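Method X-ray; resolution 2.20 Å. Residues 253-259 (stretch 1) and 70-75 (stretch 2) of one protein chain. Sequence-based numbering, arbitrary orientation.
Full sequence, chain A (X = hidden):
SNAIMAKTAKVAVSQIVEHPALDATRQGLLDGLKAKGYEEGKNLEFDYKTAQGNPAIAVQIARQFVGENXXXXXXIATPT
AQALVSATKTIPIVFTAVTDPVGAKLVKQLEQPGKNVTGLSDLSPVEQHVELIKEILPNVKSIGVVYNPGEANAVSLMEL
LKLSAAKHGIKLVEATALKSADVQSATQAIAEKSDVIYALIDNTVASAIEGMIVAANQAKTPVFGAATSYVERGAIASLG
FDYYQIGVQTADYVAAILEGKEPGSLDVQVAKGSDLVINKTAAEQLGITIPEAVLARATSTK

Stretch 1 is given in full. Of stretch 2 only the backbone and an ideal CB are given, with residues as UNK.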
# COMPACT_ATOMS: atom_id res chain seq x y z
N TYR A 253 14.06 -14.62 6.72
CA TYR A 253 13.69 -15.23 7.98
C TYR A 253 12.18 -15.56 8.02
O TYR A 253 11.73 -16.68 8.35
CB TYR A 253 14.03 -14.26 9.17
CG TYR A 253 15.50 -14.16 9.56
CD1 TYR A 253 16.00 -14.86 10.66
CD2 TYR A 253 16.37 -13.34 8.86
CE1 TYR A 253 17.33 -14.82 11.02
CE2 TYR A 253 17.78 -13.28 9.23
CZ TYR A 253 18.22 -14.02 10.31
OH TYR A 253 19.54 -13.97 10.72
N VAL A 254 11.38 -14.58 7.68
CA VAL A 254 9.93 -14.79 7.66
C VAL A 254 9.56 -15.98 6.73
O VAL A 254 8.83 -16.87 7.13
CB VAL A 254 9.20 -13.53 7.26
CG1 VAL A 254 7.73 -13.82 7.07
CG2 VAL A 254 9.41 -12.42 8.30
N ALA A 255 10.11 -16.04 5.53
CA ALA A 255 9.76 -17.15 4.63
C ALA A 255 10.22 -18.48 5.20
O ALA A 255 9.49 -19.48 5.12
CB ALA A 255 10.27 -16.97 3.19
N ALA A 256 11.42 -18.51 5.80
CA ALA A 256 11.93 -19.78 6.33
C ALA A 256 11.00 -20.23 7.45
O ALA A 256 10.66 -21.40 7.54
CB ALA A 256 13.40 -19.62 6.82
N ILE A 257 10.51 -19.31 8.25
CA ILE A 257 9.64 -19.71 9.36
C ILE A 257 8.31 -20.23 8.83
O ILE A 257 7.75 -21.23 9.30
CB ILE A 257 9.44 -18.54 10.35
CG1 ILE A 257 10.77 -18.31 11.07
CG2 ILE A 257 8.29 -18.80 11.35
CD1 ILE A 257 10.91 -17.03 11.89
N LEU A 258 7.78 -19.54 7.84
CA LEU A 258 6.50 -19.93 7.26
C LEU A 258 6.58 -21.34 6.69
O LEU A 258 5.61 -22.04 6.66
CB LEU A 258 6.09 -18.92 6.15
CG LEU A 258 5.56 -17.56 6.64
CD1 LEU A 258 5.38 -16.63 5.50
CD2 LEU A 258 4.24 -17.69 7.41
N GLU A 259 7.75 -21.74 6.25
CA GLU A 259 7.98 -23.04 5.69
C GLU A 259 8.35 -24.08 6.73
O GLU A 259 8.77 -25.17 6.39
CB GLU A 259 9.09 -22.93 4.61
CG GLU A 259 8.49 -22.30 3.35
CD GLU A 259 9.48 -21.53 2.48
OE1 GLU A 259 10.72 -21.85 2.52
OE2 GLU A 259 8.97 -20.60 1.75
N UNK A 70 -1.46 -14.54 14.07
CA UNK A 70 -0.72 -14.48 12.82
C UNK A 70 0.29 -15.63 12.78
O UNK A 70 0.61 -16.17 13.82
CB UNK A 70 -0.02 -13.13 12.67
N UNK A 71 0.79 -15.96 11.61
CA UNK A 71 1.83 -17.00 11.46
C UNK A 71 3.16 -16.46 11.95
O UNK A 71 3.99 -17.19 12.54
CB UNK A 71 1.95 -17.46 10.01
N UNK A 72 3.43 -15.18 11.69
CA UNK A 72 4.70 -14.60 12.09
C UNK A 72 4.49 -13.16 12.50
O UNK A 72 3.73 -12.41 11.85
CB UNK A 72 5.73 -14.70 10.96
N UNK A 73 5.14 -12.78 13.59
CA UNK A 73 5.11 -11.40 14.07
C UNK A 73 6.46 -10.77 13.74
O UNK A 73 7.48 -11.43 13.88
CB UNK A 73 4.81 -11.33 15.57
N UNK A 74 6.44 -9.54 13.25
CA UNK A 74 7.67 -8.85 12.89
C UNK A 74 7.74 -7.58 13.73
O UNK A 74 6.77 -6.77 13.75
CB UNK A 74 7.73 -8.54 11.39
N UNK A 75 8.80 -7.44 14.50
CA UNK A 75 8.97 -6.24 15.29
C UNK A 75 10.07 -5.39 14.69
O UNK A 75 11.26 -5.76 14.74
CB UNK A 75 9.28 -6.58 16.75

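Residues 253-258 of stretch 1 are the last part of a helix that starts earlier in the chain. E259 is the first residue to leave helical angles. The strand of stretch 2 runs nearly antiparallel to this helix, with the axes 162° apart and 9.7 Å at closest approach. No hydrogen bond joins the two stretches. The side chains that stretch 1 offers to the contact are V254, I257 and L258, all apolar.

Position 70 lies before the strand. Its ideal CB has nothing of stretch 1 within 5.5 Å. Phi is -77° and psi is 162°, values that proline accepts and that many other residues share. Stretch 1 therefore sets no preference. The deposited residue is P70, with a C-gamma endo ring. It makes no contact with the helix.

Position 71 points its CA-to-CB bond toward stretch 1. The ideal CB is 3.5 Å from L258 CD2, which is tight. Phi and psi are -74° and -37°, so the backbone is not yet extended. The leucine methyl offers an apolar surface near CB but no charge or hydrogen-bonding group. A small residue would suit, as would a longer one that leads its outer atoms, polar or not, away from the methyl. The deposited residue is D71. D71 CB and L258 CD2 are 3.5 Å apart, so the contact is made by the aliphatic carbon. With chi1 at -61° (m), the carboxylate lies farther from that methyl, and OD2 is hydrogen-bonded elsewhere in the structure.

Position 72 opens the strand and also points toward the helix. The ideal CB is 4.5 Å from V254 CG1, 4.9 Å from I257 CG2 and 4.9 Å from L258 CD2. Three apolar side chains thus line the helix side of a modest space. A charged group would find no partner among them. Valine, isoleucine or another compact apolar residue would fit, and a branch at CB suits the extended backbone. The deposited residue is V72, chi1 -178° (t). V72 CG1 is 4.2 Å from V254 CG2. V72 CG2 lies near all three helix residues: it is 3.7 Å from I257 CG2, 3.9 Å from L258 CD2 and 4.4 Å from V254 CG1.

Position 73 points away from the helix, as strand alternation predicts. The deposited residue is L73, which stays clear of the helix.

Position 74 points sideways. Its ideal CB is 5.2 Å from V254 CG2, leaving room for one or two more carbons. Valine, isoleucine or leucine could reach that methyl. The deposited residue is V74, chi1 173° (t). V74 CG2 meets V254 CG2 at 3.8 Å, so V254 packs against both valines.

Position 75 has no atom of stretch 1 within 5.5 Å of its ideal CB. Its extended angles, -108° and 111°, do not require glycine. The deposited residue is G75, and it takes no part in the contact.

Stretch 2 70-75: PDVLVG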
# COMPACT_ATOMS: atom_id res chain seq x y z
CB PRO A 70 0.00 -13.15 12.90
CG PRO A 70 0.28 -13.00 14.41
CD PRO A 70 -0.94 -13.62 15.08
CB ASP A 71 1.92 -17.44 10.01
CG ASP A 71 0.60 -18.04 9.47
OD1 ASP A 71 0.22 -19.12 9.96
OD2 ASP A 71 -0.11 -17.47 8.59
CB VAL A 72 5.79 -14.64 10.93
CG1 VAL A 72 7.10 -14.06 11.44
CG2 VAL A 72 6.02 -16.08 10.46
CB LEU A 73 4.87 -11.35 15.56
CG LEU A 73 3.51 -11.79 16.06
CD1 LEU A 73 3.67 -12.31 17.52
CD2 LEU A 73 2.53 -10.61 16.00
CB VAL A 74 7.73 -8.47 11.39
CG1 VAL A 74 8.96 -7.61 11.12
CG2 VAL A 74 7.75 -9.75 10.50
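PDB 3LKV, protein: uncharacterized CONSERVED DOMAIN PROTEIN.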